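Local coordinates for insecticidal crystal protein Cry7Cal (Bacillus thuringiensis, PDB 5ZI1) that acts as an insecticidal toxin active against locusts, probably by binding receptors, and belongs to the three-domain delta endotoxin family, at residues Gln252-Pro257 with Ala286-Gly291; Ala274-Phe279 with Glu437-Thr442. All coordinates share one frame; numbering follows the deposited sequence.

Contact 1 (Gln252-Pro257 with Ala286-Gly291)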
loop_
_atom_site.group_PDB
_atom_site.type_symbol
_atom_site.label_atom_id
_atom_site.label_comp_id
_atom_site.label_asym_id
_atom_site.label_seq_id
_atom_site.Cartn_x
_atom_site.Cartn_y
_atom_site.Cartn_z
ATOM N N GLN A 252 2.514 -3.456 -4.641
ATOM C CA GLN A 252 2.774 -4.878 -4.447
ATOM C C GLN A 252 3.943 -5.056 -3.486
ATOM O O GLN A 252 5.006 -4.462 -3.684
ATOM C CB GLN A 252 3.084 -5.543 -5.793
ATOM C CG GLN A 252 3.434 -7.049 -5.746
ATOM C CD GLN A 252 3.647 -7.608 -7.151
ATOM O OE1 GLN A 252 2.808 -8.342 -7.673
ATOM N NE2 GLN A 252 4.757 -7.232 -7.779
ATOM N N ILE A 253 3.763 -5.888 -2.461
ATOM C CA ILE A 253 4.848 -6.188 -1.537
ATOM C C ILE A 253 5.117 -7.687 -1.509
ATOM O O ILE A 253 4.264 -8.511 -1.864
ATOM C CB ILE A 253 4.561 -5.668 -0.128
ATOM C CG1 ILE A 253 3.244 -6.212 0.385
ATOM C CG2 ILE A 253 4.600 -4.120 -0.115
ATOM C CD1 ILE A 253 2.790 -5.485 1.647
ATOM N N PHE A 254 6.333 -8.036 -1.074
ATOM C CA PHE A 254 6.822 -9.414 -1.116
ATOM C C PHE A 254 7.148 -9.924 0.273
ATOM O O PHE A 254 7.819 -9.236 1.048
ATOM C CB PHE A 254 8.051 -9.540 -2.013
ATOM C CG PHE A 254 7.712 -9.464 -3.481
ATOM C CD1 PHE A 254 7.440 -8.221 -4.084
ATOM C CD2 PHE A 254 7.605 -10.628 -4.245
ATOM C CE1 PHE A 254 7.124 -8.132 -5.431
ATOM C CE2 PHE A 254 7.276 -10.556 -5.590
ATOM C CZ PHE A 254 7.020 -9.304 -6.187
ATOM N N THR A 255 6.653 -11.130 0.576
ATOM C CA THR A 255 6.990 -11.848 1.795
ATOM C C THR A 255 8.411 -12.402 1.681
ATOM O O THR A 255 9.016 -12.405 0.601
ATOM C CB THR A 255 5.981 -12.978 2.061
ATOM O OG1 THR A 255 5.705 -13.701 0.850
ATOM C CG2 THR A 255 4.661 -12.438 2.632
ATOM N N ASP A 256 8.956 -12.865 2.810
ATOM C CA ASP A 256 10.343 -13.326 2.813
ATOM C C ASP A 256 10.524 -14.482 1.830
ATOM O O ASP A 256 9.597 -15.273 1.609
ATOM C CB ASP A 256 10.776 -13.775 4.207
ATOM C CG ASP A 256 10.773 -12.640 5.210
ATOM O OD1 ASP A 256 10.656 -11.462 4.781
ATOM O OD2 ASP A 256 10.897 -12.922 6.427
ATOM N N PRO A 257 11.695 -14.597 1.206
ATOM C CA PRO A 257 11.898 -15.698 0.252
ATOM C C PRO A 257 11.693 -17.050 0.921
ATOM O O PRO A 257 11.978 -17.232 2.109
ATOM C CB PRO A 257 13.339 -15.499 -0.227
ATOM C CG PRO A 257 13.577 -13.954 -0.030
ATOM C CD PRO A 257 12.847 -13.672 1.266
ATOM N N ALA A 286 13.871 -10.354 -8.009
ATOM C CA ALA A 286 12.790 -10.537 -7.047
ATOM C C ALA A 286 11.630 -9.565 -7.238
ATOM O O ALA A 286 10.495 -9.897 -6.893
ATOM C CB ALA A 286 13.322 -10.378 -5.628
ATOM N N ILE A 287 11.881 -8.357 -7.724
ATOM C CA ILE A 287 10.909 -7.271 -7.689
ATOM C C ILE A 287 10.622 -6.827 -9.118
ATOM O O ILE A 287 11.431 -6.132 -9.738
ATOM C CB ILE A 287 11.424 -6.098 -6.840
ATOM C CG1 ILE A 287 11.821 -6.618 -5.451
ATOM C CG2 ILE A 287 10.397 -4.972 -6.777
ATOM C CD1 ILE A 287 10.668 -7.129 -4.644
ATOM N N PRO A 288 9.480 -7.224 -9.680
ATOM C CA PRO A 288 9.166 -6.844 -11.060
ATOM C C PRO A 288 9.041 -5.336 -11.179
ATOM O O PRO A 288 8.803 -4.634 -10.197
ATOM C CB PRO A 288 7.824 -7.531 -11.323
ATOM C CG PRO A 288 7.696 -8.574 -10.235
ATOM C CD PRO A 288 8.363 -7.939 -9.053
ATOM N N LYS A 289 9.224 -4.843 -12.400
ATOM C CA LYS A 289 9.067 -3.418 -12.675
ATOM C C LYS A 289 7.635 -2.963 -12.391
ATOM O O LYS A 289 6.688 -3.740 -12.532
ATOM C CB LYS A 289 9.428 -3.108 -14.131
ATOM C CG LYS A 289 10.936 -3.258 -14.454
ATOM C CD LYS A 289 11.825 -2.408 -13.534
ATOM C CE LYS A 289 13.322 -2.730 -13.701
ATOM N NZ LYS A 289 13.846 -3.783 -12.748
ATOM N N PRO A 290 7.450 -1.707 -11.990
ATOM C CA PRO A 290 6.092 -1.149 -11.908
ATOM C C PRO A 290 5.329 -1.375 -13.204
ATOM O O PRO A 290 5.885 -1.272 -14.298
ATOM C CB PRO A 290 6.335 0.347 -11.673
ATOM C CG PRO A 290 7.741 0.446 -11.190
ATOM C CD PRO A 290 8.483 -0.668 -11.846
ATOM N N GLY A 291 4.042 -1.685 -13.083
ATOM C CA GLY A 291 3.182 -1.710 -14.247
ATOM C C GLY A 291 1.749 -1.395 -13.875
ATOM O O GLY A 291 1.431 -1.082 -12.725
HETATM O O HOH W 1 6.696 -5.078 -7.631
#

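Contact 2 (Ala274-Phe279 with Glu437-Thr442)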
loop_
_atom_site.group_PDB
_atom_site.type_symbol
_atom_site.label_atom_id
_atom_site.label_comp_id
_atom_site.label_asym_id
_atom_site.label_seq_id
_atom_site.Cartn_x
_atom_site.Cartn_y
_atom_site.Cartn_z
ATOM N N ALA A 274 23.849 -18.780 -0.862
ATOM C CA ALA A 274 23.649 -19.190 -2.249
ATOM C C ALA A 274 23.135 -18.070 -3.148
ATOM O O ALA A 274 23.252 -18.183 -4.375
ATOM C CB ALA A 274 22.681 -20.375 -2.311
ATOM N N ALA A 275 22.588 -16.996 -2.583
ATOM C CA ALA A 275 22.132 -15.877 -3.400
ATOM C C ALA A 275 23.306 -15.144 -4.047
ATOM O O ALA A 275 24.465 -15.288 -3.643
ATOM C CB ALA A 275 21.320 -14.889 -2.566
ATOM N N SER A 276 22.983 -14.356 -5.077
ATOM C CA SER A 276 23.958 -13.495 -5.740
ATOM C C SER A 276 24.723 -12.649 -4.732
ATOM O O SER A 276 24.226 -12.330 -3.651
ATOM C CB SER A 276 23.265 -12.550 -6.731
ATOM O OG SER A 276 24.213 -11.678 -7.311
ATOM N N SER A 277 25.947 -12.285 -5.095
ATOM C CA SER A 277 26.732 -11.378 -4.274
ATOM C C SER A 277 26.454 -9.919 -4.613
ATOM O O SER A 277 26.950 -9.031 -3.918
ATOM C CB SER A 277 28.230 -11.685 -4.417
ATOM O OG SER A 277 28.667 -11.517 -5.757
ATOM N N GLU A 278 25.654 -9.662 -5.640
ATOM C CA GLU A 278 25.289 -8.314 -6.038
ATOM C C GLU A 278 23.850 -8.020 -5.629
ATOM O O GLU A 278 22.933 -8.797 -5.917
ATOM C CB GLU A 278 25.507 -8.116 -7.541
ATOM C CG GLU A 278 26.801 -8.749 -8.039
ATOM C CD GLU A 278 28.042 -7.947 -7.607
ATOM O OE1 GLU A 278 27.915 -6.743 -7.284
ATOM O OE2 GLU A 278 29.158 -8.516 -7.544
ATOM N N PHE A 279 23.667 -6.899 -4.932
ATOM C CA PHE A 279 22.343 -6.517 -4.456
ATOM C C PHE A 279 21.391 -6.261 -5.621
ATOM O O PHE A 279 20.251 -6.746 -5.626
ATOM C CB PHE A 279 22.470 -5.282 -3.561
ATOM C CG PHE A 279 21.187 -4.848 -2.920
ATOM C CD1 PHE A 279 20.282 -4.037 -3.611
ATOM C CD2 PHE A 279 20.899 -5.209 -1.615
ATOM C CE1 PHE A 279 19.099 -3.628 -3.021
ATOM C CE2 PHE A 279 19.724 -4.798 -1.018
ATOM C CZ PHE A 279 18.824 -3.999 -1.721
ATOM N N GLU A 437 11.637 -14.972 -7.917
ATOM C CA GLU A 437 12.624 -15.858 -7.333
ATOM C C GLU A 437 13.835 -15.037 -6.916
ATOM O O GLU A 437 13.976 -13.857 -7.267
ATOM C CB GLU A 437 13.037 -16.947 -8.310
ATOM C CG GLU A 437 13.833 -16.406 -9.447
ATOM C CD GLU A 437 13.981 -17.377 -10.584
ATOM O OE1 GLU A 437 14.815 -17.107 -11.479
ATOM O OE2 GLU A 437 13.251 -18.396 -10.599
ATOM N N ILE A 438 14.708 -15.704 -6.165
ATOM C CA ILE A 438 15.988 -15.172 -5.740
ATOM C C ILE A 438 17.017 -15.488 -6.812
ATOM O O ILE A 438 17.182 -16.652 -7.201
ATOM C CB ILE A 438 16.402 -15.775 -4.390
ATOM C CG1 ILE A 438 15.548 -15.203 -3.267
ATOM C CG2 ILE A 438 17.858 -15.506 -4.114
ATOM C CD1 ILE A 438 15.703 -13.668 -3.100
ATOM N N PHE A 439 17.712 -14.450 -7.285
ATOM C CA PHE A 439 18.841 -14.625 -8.188
ATOM C C PHE A 439 19.941 -15.413 -7.484
ATOM O O PHE A 439 20.546 -14.933 -6.522
ATOM C CB PHE A 439 19.368 -13.256 -8.626
ATOM C CG PHE A 439 20.237 -13.304 -9.846
ATOM C CD1 PHE A 439 21.422 -14.027 -9.848
ATOM C CD2 PHE A 439 19.872 -12.611 -10.997
ATOM C CE1 PHE A 439 22.226 -14.089 -10.981
ATOM C CE2 PHE A 439 20.676 -12.644 -12.135
ATOM C CZ PHE A 439 21.857 -13.386 -12.126
ATOM N N LYS A 440 20.227 -16.607 -7.974
ATOM C CA LYS A 440 21.156 -17.495 -7.295
ATOM C C LYS A 440 22.553 -17.348 -7.889
ATOM O O LYS A 440 22.717 -17.161 -9.101
ATOM C CB LYS A 440 20.671 -18.948 -7.379
ATOM C CG LYS A 440 20.395 -19.599 -6.019
ATOM C CD LYS A 440 19.386 -20.760 -6.065
ATOM C CE LYS A 440 19.695 -21.736 -7.172
ATOM N NZ LYS A 440 19.035 -21.312 -8.451
ATOM N N GLU A 441 23.557 -17.405 -7.017
ATOM C CA GLU A 441 24.953 -17.372 -7.433
ATOM C C GLU A 441 25.500 -18.760 -7.717
ATOM O O GLU A 441 26.413 -18.899 -8.538
ATOM C CB GLU A 441 25.814 -16.709 -6.353
ATOM C CG GLU A 441 27.288 -16.533 -6.708
ATOM C CD GLU A 441 28.034 -15.661 -5.680
ATOM O OE1 GLU A 441 28.999 -14.948 -6.055
ATOM O OE2 GLU A 441 27.658 -15.682 -4.480
ATOM N N THR A 442 24.954 -19.787 -7.069
ATOM C CA THR A 442 25.457 -21.141 -7.258
ATOM C C THR A 442 24.337 -22.168 -7.087
ATOM O O THR A 442 23.313 -21.910 -6.448
ATOM C CB THR A 442 26.594 -21.434 -6.272
ATOM O OG1 THR A 442 27.374 -22.532 -6.752
ATOM C CG2 THR A 442 26.037 -21.780 -4.908
#

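Contact 1 (Gln252-Pro257 with Ala286-Gly291)
Phe254 and Ile287 are nearest in register, with CA atoms 8.0 Å apart: a short strand at 252-254 meets the loop that follows helix 279-286. The ring of Phe254 carries most of the contact. With CG anti to the carbonyl carbon and beside the backbone N (chi1 -74°), the ring is directed toward the 286-288 backbone. Over one face, displaced toward the rim, sits Ala286 O, 3.5 Å from Phe254 CE2. Ile287 runs past the ring in the opposite direction, and its CD1 packs obliquely 3.5 Å from Phe254 CD1. Pro288 meets the ring tip to tip, with its CD 3.4 Å from Phe254 CZ. Gln252, an extended chain, crosses Pro288 at about a right angle. Gln252 NE2 donates to a water O at 2.9 Å, and this water gives a weak bond to Pro288 O. The same water lies in the ring plane at the edge of Phe254. The other end of the amide is held too, since Gln252 OE1 bonds Ser433 OG. Ser436 OG bonds Ala286 O, the oxygen over the ring. Strand 430-437 thus fixes polar groups on both sides of the contact, strand 448-454 pairs with 252-254, and Ala286 and Ile287 touch helix 208-227 of the N-terminal domain.

Contact 2 (Ala274-Phe279 with Glu437-Thr442)
Ala275 and Lys440 form a single beta bridge, their CA atoms 4.3 Å apart, where two loops meet. Two backbone bonds flank it. Glu441 N donates to Ala274 O at 2.8 Å, with an N-H...O angle of 159°. Ser276 N donates to Phe439 O at 2.9 Å. The touching backbones run at 98° to each other, and the pairing goes no further.

Side chains fill in around the bridge. Ala275 CB packs on Ile438 CG2 at 3.8 Å. Ser276 CB lies obliquely against the Phe439 ring, 3.9 Å from Phe439 CD1. Lys440 CG rests 3.6 Å from Ala274 O. The Glu441 side chain runs past Ala275 O to Ser277, with CG anti to the backbone N (chi1 -176°) and the chain extended beyond it. Glu441 OE1 accepts a weak bond from Ser277 OG at 3.5 Å. Glu441 OE2 comes near Ala275 O, which is also an acceptor.

Further out, Ile438 also touches Ile282 of helix 279-286. Ala274 and Lys440 both rest on Gln371 of strand 369-382. Arg285 forms a salt bridge with Glu437.

Ser276 OG accepts from Glu278 N at 3.0 Å, which closes an ST turn, and Glu278 is the N-cap of helix 279-286. An isolated beta bridge therefore ties this helix entry to the loop after strand 430-437, within the middle domain of the toxin.

In the fold
Contacts 1 and 2 lie about 16 Å apart, centre to centre, and their segments alternate along the chain. Helix 279-286 joins them: contact 2 holds the loop entering it, and contact 1 the loop leaving it. Strand 430-437 lies in the same three-stranded sheet as 252-254, with 448-454 between them, and ends at Glu437. The contacts also touch directly. Pro257 CG packs 3.7 Å from Ile438 CD1, and Ala286 CB lies 3.9 Å from Glu437 O. Trp212 of helix 208-227 touches both Pro257 and Ile438. Both are structural contacts in the middle domain, where it meets that N-terminal-domain helix.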